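Local coordinates for flagellar basal body protein (Helicobacter pylori, PDB 5NPY) that probably forms, as a repeated subunit, the flagellar hook, the curved and flexible coupling that passes torque from the rotary motor to the filament, at residues 264-269 and 380-385; 296-301 and 306-311; 312-315 and 319-322; 360-365 and 370-375; 541-546 and 552-557. One frame throughout, in Å; residues are numbered along the deposited sequence.

Contact 1. Residues 264-269 and 380-385. With 144 (tris-hydroxymethyl-methyl-ammonium), chain B.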
# COMPACT_ATOMS: atom_id res chain seq x y z
N PHE A 264 37.76 -1.45 23.59
CA PHE A 264 37.01 -1.63 22.36
C PHE A 264 36.05 -0.45 22.22
O PHE A 264 35.57 0.10 23.22
CB PHE A 264 36.23 -2.94 22.37
CG PHE A 264 37.05 -4.15 22.70
CD1 PHE A 264 38.43 -4.15 22.57
CD2 PHE A 264 36.43 -5.31 23.13
CE1 PHE A 264 39.18 -5.28 22.87
CE2 PHE A 264 37.17 -6.46 23.42
CZ PHE A 264 38.55 -6.44 23.28
N THR A 265 35.77 -0.06 20.97
CA THR A 265 34.97 1.12 20.68
C THR A 265 33.94 0.80 19.60
O THR A 265 34.28 0.25 18.55
CB THR A 265 35.84 2.29 20.20
OG1 THR A 265 36.74 2.69 21.24
CG2 THR A 265 34.98 3.47 19.77
N TYR A 266 32.69 1.18 19.85
CA TYR A 266 31.65 0.96 18.85
C TYR A 266 31.84 1.90 17.68
O TYR A 266 32.03 3.11 17.86
CB TYR A 266 30.26 1.15 19.46
CG TYR A 266 29.14 0.95 18.46
CD1 TYR A 266 28.58 2.05 17.78
CD2 TYR A 266 28.65 -0.33 18.16
CE1 TYR A 266 27.57 1.87 16.84
CE2 TYR A 266 27.63 -0.51 17.22
CZ TYR A 266 27.09 0.59 16.57
OH TYR A 266 26.09 0.43 15.66
N GLY A 267 31.74 1.35 16.48
CA GLY A 267 31.88 2.11 15.26
C GLY A 267 32.22 1.20 14.09
O GLY A 267 32.32 -0.02 14.24
N ASP A 268 32.39 1.83 12.93
CA ASP A 268 32.77 1.13 11.70
C ASP A 268 33.92 0.15 11.98
O ASP A 268 35.02 0.57 12.35
CB ASP A 268 33.17 2.15 10.62
CG ASP A 268 33.44 1.52 9.23
OD1 ASP A 268 33.20 2.20 8.21
OD2 ASP A 268 33.88 0.35 9.15
N ALA A 269 33.66 -1.15 11.82
CA ALA A 269 34.66 -2.16 12.17
C ALA A 269 35.97 -2.00 11.38
O ALA A 269 37.01 -2.51 11.82
CB ALA A 269 34.10 -3.58 11.96
N THR A 380 18.14 -4.86 11.98
CA THR A 380 19.39 -5.59 11.98
C THR A 380 20.61 -4.70 11.98
O THR A 380 21.69 -5.15 12.38
CB THR A 380 19.48 -6.52 10.75
OG1 THR A 380 19.35 -5.73 9.55
CG2 THR A 380 18.37 -7.57 10.79
N ASN A 381 20.48 -3.46 11.53
CA ASN A 381 21.59 -2.55 11.40
C ASN A 381 21.10 -1.13 11.62
O ASN A 381 20.06 -0.74 11.08
CB ASN A 381 22.26 -2.64 10.01
CG ASN A 381 23.60 -1.97 9.99
OD1 ASN A 381 24.56 -2.47 10.59
ND2 ASN A 381 23.69 -0.83 9.34
N SER A 382 21.85 -0.35 12.38
CA SER A 382 21.47 1.03 12.61
C SER A 382 22.47 1.96 11.91
O SER A 382 23.64 1.61 11.72
CB SER A 382 21.40 1.34 14.11
OG SER A 382 22.71 1.45 14.64
N ASN A 383 21.98 3.12 11.49
CA ASN A 383 22.82 4.08 10.78
C ASN A 383 23.56 4.95 11.80
O ASN A 383 22.99 5.84 12.42
CB ASN A 383 21.98 4.91 9.81
CG ASN A 383 22.68 6.22 9.38
OD1 ASN A 383 22.18 7.32 9.62
ND2 ASN A 383 23.85 6.09 8.76
N ASP A 384 24.84 4.65 11.98
CA ASP A 384 25.71 5.40 12.86
C ASP A 384 26.09 6.72 12.18
O ASP A 384 26.64 6.70 11.08
CB ASP A 384 26.94 4.55 13.19
CG ASP A 384 27.98 5.28 14.07
OD1 ASP A 384 27.86 6.50 14.28
OD2 ASP A 384 28.91 4.61 14.61
N PRO A 385 25.80 7.88 12.79
CA PRO A 385 26.14 9.14 12.12
C PRO A 385 27.62 9.32 11.86
O PRO A 385 27.97 10.09 10.96
CB PRO A 385 25.60 10.21 13.08
CG PRO A 385 25.58 9.53 14.42
CD PRO A 385 25.13 8.12 14.08
C1 144 B . 23.38 -7.48 6.10
N 144 B . 22.41 -7.46 7.20
C2 144 B . 22.97 -8.16 8.36
O2 144 B . 22.88 -9.56 8.28
C3 144 B . 21.18 -8.12 6.79
O3 144 B . 20.11 -7.73 7.63
C4 144 B . 22.06 -6.10 7.64
O4 144 B . 22.71 -5.00 7.04
O HOH W 1 31.09 4.29 12.36
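The ring of Tyr266 and the carboxylate of Asp384 lie only 18° from parallel and slide past each other in opposite directions. Carboxylate atom OD2 of Asp384 stands obliquely to that ring, 3.8 Å from Tyr266 CE1, and also rests 3.9 Å from Gly267 CA. Both side chains reach across the gap because each carries CG anti to the backbone N (chi1 179° in Tyr266, 177° in Asp384). At the far end of the ring Tyr266 OH comes to 3.7 Å from Ser382 OG, but Tyr266 OH is hydrogen-bonded to Asp228, and Ser382 OG to Asn230. Carboxylate atom OD1 of Asp384 makes a salt bridge with Arg246 and accepts from Thr386. No direct hydrogen bond joins 264-269 to 380-385. Instead a water accepts from Asp268 N at 2.8 Å and donates to Asp384 OD2 at 3.1 Å. The two segments carry the last residues of strands 260-266 and 370-381 and the loops beyond; these strands belong to different sheets, so the contact is a buried seam between them. At the start of 380-385, Thr380 and Asn381 both face Thr397 in a classic beta bulge. Beside it sits a tris-hydroxymethyl-methyl-ammonium ion: Thr380 OG1 donates to its O3 at 2.9 Å, while Asn381 CB lies 3.8 Å from its O4. Glu399 bonds the ion too, and Thr380 OG1 is also linked to Thr397 OG1.

Contact 2. Residues 296-301 and 306-311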
# COMPACT_ATOMS: atom_id res chain seq x y z
N LEU A 296 25.75 -16.80 22.19
CA LEU A 296 24.30 -16.72 22.32
C LEU A 296 23.77 -18.02 22.95
O LEU A 296 24.02 -19.11 22.42
CB LEU A 296 23.66 -16.50 20.95
CG LEU A 296 22.15 -16.31 20.97
CD1 LEU A 296 21.82 -14.99 21.61
CD2 LEU A 296 21.59 -16.39 19.56
N ILE A 297 23.02 -17.89 24.05
CA ILE A 297 22.46 -19.04 24.77
C ILE A 297 20.98 -18.83 25.06
O ILE A 297 20.47 -17.71 25.09
CB ILE A 297 23.22 -19.35 26.09
CG1 ILE A 297 23.21 -18.13 27.01
CG2 ILE A 297 24.64 -19.79 25.83
CD1 ILE A 297 23.20 -18.46 28.47
N LYS A 298 20.28 -19.94 25.31
CA LYS A 298 18.90 -19.87 25.76
C LYS A 298 18.88 -19.78 27.27
O LYS A 298 19.62 -20.48 27.96
CB LYS A 298 18.10 -21.09 25.31
CG LYS A 298 17.97 -21.29 23.83
CD LYS A 298 17.19 -22.58 23.60
CE LYS A 298 16.70 -22.72 22.18
NZ LYS A 298 15.93 -24.00 22.01
N SER A 299 18.02 -18.90 27.79
CA SER A 299 17.89 -18.72 29.23
C SER A 299 17.28 -19.94 29.91
O SER A 299 17.41 -20.08 31.13
CB SER A 299 17.01 -17.50 29.52
OG SER A 299 15.75 -17.67 28.90
N GLU A 300 16.61 -20.79 29.14
CA GLU A 300 16.01 -22.04 29.61
C GLU A 300 16.20 -23.02 28.45
O GLU A 300 15.46 -22.97 27.47
CB GLU A 300 14.54 -21.83 29.97
CG GLU A 300 13.70 -23.09 30.05
CD GLU A 300 12.21 -22.77 30.02
OE1 GLU A 300 11.87 -21.57 29.95
OE2 GLU A 300 11.39 -23.71 30.04
N LYS A 301 17.24 -23.86 28.55
CA LYS A 301 17.76 -24.50 27.34
C LYS A 301 16.91 -25.67 26.85
O LYS A 301 17.07 -26.10 25.71
CB LYS A 301 19.21 -24.95 27.56
CG LYS A 301 20.13 -24.62 26.34
CD LYS A 301 20.76 -23.20 26.43
CE LYS A 301 21.65 -22.84 25.22
NZ LYS A 301 21.01 -22.83 23.87
N PRO A 306 12.76 -19.79 24.19
CA PRO A 306 12.80 -18.96 25.41
C PRO A 306 13.49 -17.63 25.15
O PRO A 306 14.07 -17.42 24.08
CB PRO A 306 13.61 -19.82 26.39
CG PRO A 306 14.63 -20.50 25.47
CD PRO A 306 13.91 -20.72 24.14
N PRO A 307 13.44 -16.71 26.11
CA PRO A 307 14.29 -15.51 26.00
C PRO A 307 15.75 -15.92 25.91
O PRO A 307 16.19 -16.89 26.53
CB PRO A 307 14.00 -14.75 27.30
CG PRO A 307 12.62 -15.22 27.73
CD PRO A 307 12.51 -16.65 27.25
N LEU A 308 16.50 -15.18 25.10
CA LEU A 308 17.89 -15.51 24.84
C LEU A 308 18.81 -14.55 25.58
O LEU A 308 18.45 -13.40 25.84
CB LEU A 308 18.18 -15.49 23.33
CG LEU A 308 17.31 -16.43 22.48
CD1 LEU A 308 17.75 -16.38 21.06
CD2 LEU A 308 17.34 -17.87 23.01
N LEU A 309 20.00 -15.04 25.92
CA LEU A 309 20.99 -14.25 26.62
C LEU A 309 22.31 -14.31 25.88
O LEU A 309 22.56 -15.23 25.09
CB LEU A 309 21.24 -14.74 28.06
CG LEU A 309 20.04 -15.18 28.88
CD1 LEU A 309 20.52 -15.89 30.13
CD2 LEU A 309 19.22 -13.96 29.25
N LEU A 310 23.15 -13.31 26.15
CA LEU A 310 24.57 -13.35 25.83
C LEU A 310 25.34 -13.89 27.02
O LEU A 310 24.94 -13.74 28.18
CB LEU A 310 25.08 -11.95 25.46
CG LEU A 310 24.42 -11.29 24.26
CD1 LEU A 310 25.01 -9.89 24.05
CD2 LEU A 310 24.57 -12.12 22.99
N GLU A 311 26.48 -14.53 26.74
CA GLU A 311 27.23 -15.23 27.77
C GLU A 311 28.71 -15.09 27.51
O GLU A 311 29.19 -15.42 26.41
CB GLU A 311 26.82 -16.70 27.81
CG GLU A 311 27.75 -17.59 28.59
CD GLU A 311 27.55 -19.05 28.27
OE1 GLU A 311 27.75 -19.44 27.09
OE2 GLU A 311 27.16 -19.81 29.19
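Pro306 pushes its ring into a hollow between the stem of Lys298 and the backbone of Glu300, with Pro306 CG 3.5 Å from Lys298 CB and 3.3 Å from Glu300 O. The extended Lys298 chain crosses that ring at about a right angle, yet runs alongside Leu308 in the same direction, CG to Leu308 CD2 3.6 Å. On the same face, Leu296 lays CD1 over Leu309 O, in the dip between Leu308 CB and Leu310 CD2. The reverse face has its own fit: the branch of Leu309 sits on Ser299 CB, and Ile297 presses CG1 toward Leu309 CB and CG2 toward Glu311 OE1 at 3.4 Å. Beneath these, the antiparallel hairpin 293-298/308-313 is tied by reciprocal, nearly straight bonds, Ile297 N to Leu309 O 2.9 Å and Leu309 N to Ile297 O 2.8 Å. Past the last strand pair, Ser299 N donates to Pro307 O at 3.0 Å; Ser299 OG also approaches Pro307 O, but at 2.5 Å this bond is doubtfully short. Phe212 adjoins Leu296 and Leu308. Aliphatic stems thus fill the hollows while the lysine amine goes on to carbonyls of Gly217, Ala303 and Lys304, and the Ser299 N-H bond fastens the mouth of the turn.

Contact 3. Residues 312-315 and 319-322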
# COMPACT_ATOMS: atom_id res chain seq x y z
N ILE A 312 29.45 -14.61 28.50
CA ILE A 312 30.91 -14.54 28.43
C ILE A 312 31.45 -15.76 29.17
O ILE A 312 31.26 -15.90 30.38
CB ILE A 312 31.44 -13.23 29.03
CG1 ILE A 312 30.68 -12.05 28.44
CG2 ILE A 312 32.94 -13.08 28.74
CD1 ILE A 312 31.14 -10.72 29.00
N ALA A 313 32.11 -16.65 28.43
CA ALA A 313 32.51 -17.95 28.94
C ALA A 313 33.99 -18.18 28.70
O ALA A 313 34.56 -17.73 27.70
CB ALA A 313 31.70 -19.07 28.27
N ASN A 314 34.62 -18.88 29.64
CA ASN A 314 35.99 -19.33 29.48
C ASN A 314 35.96 -20.75 28.97
O ASN A 314 35.40 -21.62 29.65
CB ASN A 314 36.73 -19.26 30.81
CG ASN A 314 38.17 -19.76 30.70
OD1 ASN A 314 38.62 -20.14 29.63
ND2 ASN A 314 38.88 -19.74 31.82
N PRO A 315 36.52 -21.04 27.78
CA PRO A 315 36.43 -22.41 27.25
C PRO A 315 37.42 -23.36 27.92
O PRO A 315 37.11 -24.54 28.13
CB PRO A 315 36.74 -22.23 25.76
CG PRO A 315 37.20 -20.78 25.58
CD PRO A 315 37.34 -20.17 26.93
N PRO A 319 41.52 -21.21 34.83
CA PRO A 319 40.65 -20.04 34.98
C PRO A 319 41.26 -18.75 34.44
O PRO A 319 42.45 -18.64 34.16
CB PRO A 319 40.44 -19.95 36.50
CG PRO A 319 40.66 -21.35 36.98
CD PRO A 319 41.77 -21.88 36.12
N ILE A 320 40.38 -17.75 34.30
CA ILE A 320 40.73 -16.41 33.84
C ILE A 320 39.89 -15.41 34.62
O ILE A 320 38.67 -15.57 34.72
CB ILE A 320 40.50 -16.24 32.32
CG1 ILE A 320 41.73 -16.68 31.53
CG2 ILE A 320 40.17 -14.79 31.99
CD1 ILE A 320 42.96 -15.83 31.78
N THR A 321 40.53 -14.39 35.18
CA THR A 321 39.83 -13.31 35.86
C THR A 321 39.77 -12.10 34.94
O THR A 321 40.79 -11.70 34.37
CB THR A 321 40.51 -12.97 37.18
OG1 THR A 321 40.41 -14.09 38.08
CG2 THR A 321 39.85 -11.75 37.81
N PHE A 322 38.57 -11.52 34.79
CA PHE A 322 38.36 -10.46 33.81
C PHE A 322 37.46 -9.39 34.39
O PHE A 322 36.56 -9.68 35.18
CB PHE A 322 37.74 -11.00 32.51
CG PHE A 322 36.24 -10.97 32.49
CD1 PHE A 322 35.56 -10.06 31.70
CD2 PHE A 322 35.50 -11.86 33.26
CE1 PHE A 322 34.18 -10.02 31.67
CE2 PHE A 322 34.11 -11.82 33.24
CZ PHE A 322 33.45 -10.90 32.44
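Asn314 ND2 reaches over to the start of 319-322, standing 3.6 Å from Pro319 CA and 3.9 Å from Ile320 CB. Two carbonyls grip this nitrogen, so the N-H groups of the buried amide have acceptors in Thr318 of the connecting turn and Leu341 on strand 339-341. Its oxygen OD1 turns back to the near side, where Ser316 N donates a weak bond. With chi1 at 178° the amide points away from its own backbone toward the two carbonyls. No hydrogen bond passes directly between 312-315 and 319-322. Their strands, 308-313 and 320-325, belong to different sheets; the touching parts, 312-314 and 319-322, run 147° apart in direction and meet through side chains of 312-315, with no backbone pairing: this is a beta-arch rather than a hairpin. Deeper in the arch, Ile312 CD1 approaches the Phe322 ring obliquely, 4.1 Å from CE1 and as far from CZ. That methyl ends an extended branch (chi2 179°), which helps Ile312 span the 10.1 Å between its CA and Phe322 CA. Leu292 touches Ile312, Ile320 and Phe322 together, and Ile252 of the neighbouring strand packs on Ile320 and Phe322.

Contact 4. Residues 360-365 and 370-375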
# COMPACT_ATOMS: atom_id res chain seq x y z
N GLU A 360 -0.22 -5.36 7.94
CA GLU A 360 -1.21 -6.31 7.47
C GLU A 360 -2.13 -5.60 6.49
O GLU A 360 -2.58 -4.49 6.78
CB GLU A 360 -1.99 -6.89 8.66
CG GLU A 360 -3.04 -7.95 8.33
CD GLU A 360 -3.90 -8.32 9.55
OE1 GLU A 360 -3.47 -9.16 10.36
OE2 GLU A 360 -5.01 -7.76 9.69
N VAL A 361 -2.35 -6.21 5.34
CA VAL A 361 -3.13 -5.66 4.24
C VAL A 361 -4.23 -6.66 3.88
O VAL A 361 -3.99 -7.87 3.82
CB VAL A 361 -2.23 -5.38 3.00
CG1 VAL A 361 -3.04 -4.89 1.82
CG2 VAL A 361 -1.12 -4.38 3.36
N ASP A 362 -5.44 -6.16 3.64
CA ASP A 362 -6.52 -7.00 3.15
C ASP A 362 -6.30 -7.31 1.68
O ASP A 362 -6.16 -6.39 0.86
CB ASP A 362 -7.88 -6.33 3.35
CG ASP A 362 -8.23 -6.09 4.81
OD1 ASP A 362 -9.00 -5.13 5.09
OD2 ASP A 362 -7.77 -6.86 5.68
N ILE A 363 -6.29 -8.59 1.33
CA ILE A 363 -6.20 -8.97 -0.07
C ILE A 363 -7.30 -9.98 -0.36
O ILE A 363 -7.91 -10.56 0.55
CB ILE A 363 -4.82 -9.53 -0.45
CG1 ILE A 363 -4.56 -10.86 0.26
CG2 ILE A 363 -3.73 -8.49 -0.14
CD1 ILE A 363 -3.34 -11.63 -0.26
N TYR A 364 -7.56 -10.18 -1.66
CA TYR A 364 -8.75 -10.88 -2.12
C TYR A 364 -8.40 -11.85 -3.23
O TYR A 364 -7.63 -11.50 -4.13
CB TYR A 364 -9.81 -9.88 -2.61
CG TYR A 364 -10.08 -8.81 -1.59
CD1 TYR A 364 -9.45 -7.57 -1.67
CD2 TYR A 364 -10.93 -9.05 -0.52
CE1 TYR A 364 -9.68 -6.59 -0.71
CE2 TYR A 364 -11.16 -8.08 0.45
CZ TYR A 364 -10.53 -6.85 0.35
OH TYR A 364 -10.76 -5.88 1.31
N ASP A 365 -8.99 -13.05 -3.18
CA ASP A 365 -8.82 -14.05 -4.23
C ASP A 365 -9.78 -13.75 -5.39
O ASP A 365 -10.48 -12.74 -5.40
CB ASP A 365 -8.97 -15.46 -3.66
CG ASP A 365 -10.38 -15.76 -3.13
OD1 ASP A 365 -11.36 -15.03 -3.43
OD2 ASP A 365 -10.50 -16.74 -2.39
N LYS A 370 -11.48 -12.59 1.58
CA LYS A 370 -10.39 -11.84 2.18
C LYS A 370 -9.33 -12.78 2.73
O LYS A 370 -9.64 -13.76 3.41
CB LYS A 370 -10.93 -10.92 3.28
CG LYS A 370 -9.90 -9.92 3.80
CD LYS A 370 -10.47 -9.13 4.99
CE LYS A 370 -10.64 -10.01 6.23
NZ LYS A 370 -11.51 -9.39 7.28
N TYR A 371 -8.08 -12.48 2.40
CA TYR A 371 -6.89 -13.04 3.02
C TYR A 371 -6.05 -11.88 3.56
O TYR A 371 -6.30 -10.71 3.24
CB TYR A 371 -6.10 -13.88 2.02
CG TYR A 371 -6.76 -15.19 1.67
CD1 TYR A 371 -6.32 -16.38 2.24
CD2 TYR A 371 -7.82 -15.25 0.77
CE1 TYR A 371 -6.91 -17.59 1.93
CE2 TYR A 371 -8.43 -16.46 0.45
CZ TYR A 371 -7.97 -17.63 1.04
OH TYR A 371 -8.55 -18.84 0.74
N LEU A 372 -5.08 -12.19 4.40
CA LEU A 372 -4.35 -11.17 5.15
C LEU A 372 -2.86 -11.23 4.80
O LEU A 372 -2.16 -12.18 5.17
CB LEU A 372 -4.58 -11.36 6.64
CG LEU A 372 -6.02 -11.19 7.18
CD1 LEU A 372 -6.04 -11.57 8.66
CD2 LEU A 372 -6.59 -9.76 6.98
N LEU A 373 -2.37 -10.22 4.10
CA LEU A 373 -0.95 -10.16 3.71
C LEU A 373 -0.18 -9.56 4.89
O LEU A 373 -0.24 -8.35 5.15
CB LEU A 373 -0.78 -9.37 2.41
CG LEU A 373 0.65 -9.11 1.89
CD1 LEU A 373 1.52 -10.29 2.12
CD2 LEU A 373 0.70 -8.78 0.42
N GLN A 374 0.54 -10.41 5.63
CA GLN A 374 1.20 -9.97 6.85
C GLN A 374 2.70 -9.85 6.64
O GLN A 374 3.30 -10.53 5.80
CB GLN A 374 0.90 -10.92 8.01
CG GLN A 374 -0.58 -10.90 8.38
CD GLN A 374 -0.91 -11.62 9.67
OE1 GLN A 374 -0.04 -12.18 10.34
NE2 GLN A 374 -2.19 -11.61 10.03
N SER A 375 3.28 -8.90 7.38
CA SER A 375 4.71 -8.63 7.36
C SER A 375 5.16 -8.38 8.78
O SER A 375 4.53 -7.59 9.48
CB SER A 375 5.08 -7.41 6.52
OG SER A 375 5.03 -7.71 5.14
O HOH W 2 -9.55 -7.27 7.85
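Strands 360-364 and 370-375 run antiparallel with a marked twist, 139° between their directions, in an unbroken register from Glu360-Gln374 to Tyr364-Lys370. Two hydrogen-bonded pairs tie them, Val361 with Leu373 and Ile363 with Tyr371; the shortest bond is Tyr371 N to Ile363 O, 2.7 Å. CA-H...O contacts across the strands add to the ladder, as from Glu360 CA to Leu373 O. One face is largely polar, with Leu372 among Glu360, Asp362, Lys370 and Gln374. Glu360 and Gln374 lie side by side, pointing the same way, their carboxylate and amide planes 18° apart and Glu360 OE1 2.8 Å from Gln374 NE2. Asp362 lies alongside Leu372, OD2 to CD2 3.4 Å, and crosses Lys370 obliquely. A bend at chi3 (70°) brings Lys370 NZ to a water shared with this aspartate, which donates to Asp362 OD2 at 2.8 Å and accepts from Lys370 NZ at 2.9 Å. Lys370 also lays its CB and CG against Tyr364 CE2. The other face is buried: Ile363 sets CG1 3.8 Å from Tyr371 CB and CG2 4.0 Å from Leu373 CB, with Val193 beneath Val361, Ile363 and Leu373. Near the turn Asp365 OD2 lies at the edge of the Tyr371 ring, while Lys440 bonds both Asp365 OD2 and Tyr371 OH. The arrangement is a long beta hairpin within a larger antiparallel sheet, one face packed on the sheet of strands 192-198 and 465-471.

Contact 5. Residues 541-546 and 552-557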
# COMPACT_ATOMS: atom_id res chain seq x y z
N ASN A 541 -22.91 23.39 -36.60
CA ASN A 541 -22.59 22.03 -36.19
C ASN A 541 -22.76 21.87 -34.68
O ASN A 541 -22.66 22.85 -33.93
CB ASN A 541 -21.16 21.68 -36.58
CG ASN A 541 -21.01 21.46 -38.06
OD1 ASN A 541 -21.95 21.00 -38.72
ND2 ASN A 541 -19.84 21.77 -38.60
N PRO A 542 -23.02 20.65 -34.21
CA PRO A 542 -23.29 20.46 -32.78
C PRO A 542 -22.01 20.66 -31.98
O PRO A 542 -20.94 20.22 -32.38
CB PRO A 542 -23.79 19.02 -32.70
CG PRO A 542 -23.12 18.34 -33.84
CD PRO A 542 -23.06 19.37 -34.94
N ILE A 543 -22.15 21.36 -30.86
CA ILE A 543 -21.02 21.66 -30.00
C ILE A 543 -21.07 20.72 -28.80
O ILE A 543 -22.05 20.72 -28.04
CB ILE A 543 -21.05 23.14 -29.55
CG1 ILE A 543 -21.26 24.05 -30.76
CG2 ILE A 543 -19.78 23.50 -28.80
CD1 ILE A 543 -21.77 25.44 -30.39
N LEU A 544 -20.04 19.89 -28.66
CA LEU A 544 -19.94 18.97 -27.53
C LEU A 544 -20.11 19.73 -26.23
O LEU A 544 -19.51 20.78 -26.03
CB LEU A 544 -18.59 18.25 -27.56
CG LEU A 544 -18.46 16.85 -26.98
CD1 LEU A 544 -19.28 15.88 -27.80
CD2 LEU A 544 -17.00 16.42 -26.95
N GLY A 545 -20.96 19.19 -25.35
CA GLY A 545 -21.45 19.96 -24.22
C GLY A 545 -20.40 20.32 -23.18
O GLY A 545 -20.62 21.24 -22.39
N TRP A 546 -19.27 19.63 -23.19
CA TRP A 546 -18.26 19.72 -22.14
C TRP A 546 -16.91 20.03 -22.75
O TRP A 546 -16.62 19.67 -23.89
CB TRP A 546 -18.19 18.41 -21.34
CG TRP A 546 -18.14 17.17 -22.22
CD1 TRP A 546 -17.05 16.67 -22.89
CD2 TRP A 546 -19.23 16.28 -22.52
NE1 TRP A 546 -17.40 15.52 -23.58
CE2 TRP A 546 -18.73 15.26 -23.37
CE3 TRP A 546 -20.58 16.25 -22.15
CZ2 TRP A 546 -19.53 14.22 -23.84
CZ3 TRP A 546 -21.37 15.21 -22.63
CH2 TRP A 546 -20.84 14.21 -23.47
N LEU A 552 -19.02 20.80 -18.13
CA LEU A 552 -20.00 21.26 -19.07
C LEU A 552 -19.78 22.74 -19.25
O LEU A 552 -19.60 23.47 -18.30
CB LEU A 552 -21.40 20.96 -18.55
CG LEU A 552 -21.90 19.54 -18.71
CD1 LEU A 552 -23.05 19.27 -17.84
CD2 LEU A 552 -22.27 19.29 -20.09
N LYS A 553 -19.84 23.20 -20.48
CA LYS A 553 -19.58 24.59 -20.75
C LYS A 553 -20.71 25.58 -20.65
O LYS A 553 -20.50 26.70 -20.27
CB LYS A 553 -18.97 24.73 -22.12
CG LYS A 553 -17.68 24.10 -22.26
CD LYS A 553 -17.22 24.21 -23.68
CE LYS A 553 -17.79 23.13 -24.50
NZ LYS A 553 -17.57 23.35 -25.91
N PHE A 554 -21.90 25.15 -20.96
CA PHE A 554 -23.05 26.01 -21.02
C PHE A 554 -24.19 25.75 -20.07
O PHE A 554 -25.18 26.43 -20.12
CB PHE A 554 -23.58 25.95 -22.45
CG PHE A 554 -22.51 25.90 -23.48
CD1 PHE A 554 -21.63 26.93 -23.62
CD2 PHE A 554 -22.35 24.81 -24.29
CE1 PHE A 554 -20.63 26.89 -24.55
CE2 PHE A 554 -21.36 24.76 -25.24
CZ PHE A 554 -20.50 25.80 -25.37
N GLY A 555 -24.04 24.80 -19.18
CA GLY A 555 -25.12 24.53 -18.28
C GLY A 555 -24.78 23.58 -17.18
O GLY A 555 -23.63 23.34 -16.89
N LYS A 556 -25.81 23.05 -16.56
CA LYS A 556 -25.69 22.10 -15.46
C LYS A 556 -26.87 21.14 -15.52
O LYS A 556 -27.98 21.53 -15.89
CB LYS A 556 -25.66 22.83 -14.11
CG LYS A 556 -27.00 22.94 -13.41
CD LYS A 556 -27.05 24.11 -12.44
CE LYS A 556 -25.87 24.08 -11.48
NZ LYS A 556 -25.64 25.40 -10.82
N ILE A 557 -26.62 19.88 -15.18
CA ILE A 557 -27.64 18.85 -15.14
C ILE A 557 -28.12 18.69 -13.70
O ILE A 557 -27.30 18.61 -12.78
CB ILE A 557 -27.11 17.51 -15.70
CG1 ILE A 557 -26.78 17.65 -17.18
CG2 ILE A 557 -28.13 16.42 -15.50
CD1 ILE A 557 -26.45 16.34 -17.88
O HOH W 3 -22.88 22.73 -21.36
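A short loop links strand 543-544 to strand 555-559, which pairs with strand 87-93; this meeting of early and late parts of the chain is consistent with the D1 domain of hook proteins. The loop doubles back where Trp546 and Leu552 form a single bridge, their CA atoms 3.9 Å apart. Its main tie is Lys553 N to Gly545 O, 2.8 Å and nearly straight (169°). The same oxygen accepts a hydrogen bond from a water, which in turn accepts from Phe554 N at 2.6 Å, so Gly545 O holds two successive residues, one directly and one through water. Lys553, bent at its third torsion (chi3 -84°), curls its amine back to Leu544 O in a weak 3.2 Å bond, while its CB lies over the centre of the Phe554 ring. At the edge of that ring Ile543 CG2 comes near the plane, 4.1 Å from Phe554 CE2, the two side chains crossing at about a right angle. The Trp546 indole meets Leu552 CD2 at its edge, 4.0 Å from CE3, and takes Leu544 CG against one face, offset toward the rim. Its NE1 is bonded to Gly171 O, and Arg504 makes a cation-pi contact with the ring. Leu552 also sets CD2 3.4 Å from Gly545 O. Backbone carbonyls therefore do most of the polar work: Leu544 O takes the weak bond of the amine, and Gly545 O the Lys553 amide and the water, with Ile543, Phe554 and Leu552 packing beside them.

Contacts 1 and 4 share strand 370-381 and contacts 2 and 3 share strand 308-313, both strands of one branched antiparallel sheet. Contacts 2 and 4 are hairpins within that sheet, partly buried and held by backbone ladders. Contacts 1 and 3 are smaller and buried, joining it to the sheet of strands 260-266 and 320-325 without direct hydrogen bonds: a water and a flat pair of groups serve in contact 1, an apolar pair and a gripped amide in contact 3. Contact 5 stands apart, its centre about 67 Å from that of contact 1 across the chain's centre, and relies on a loop carbonyl.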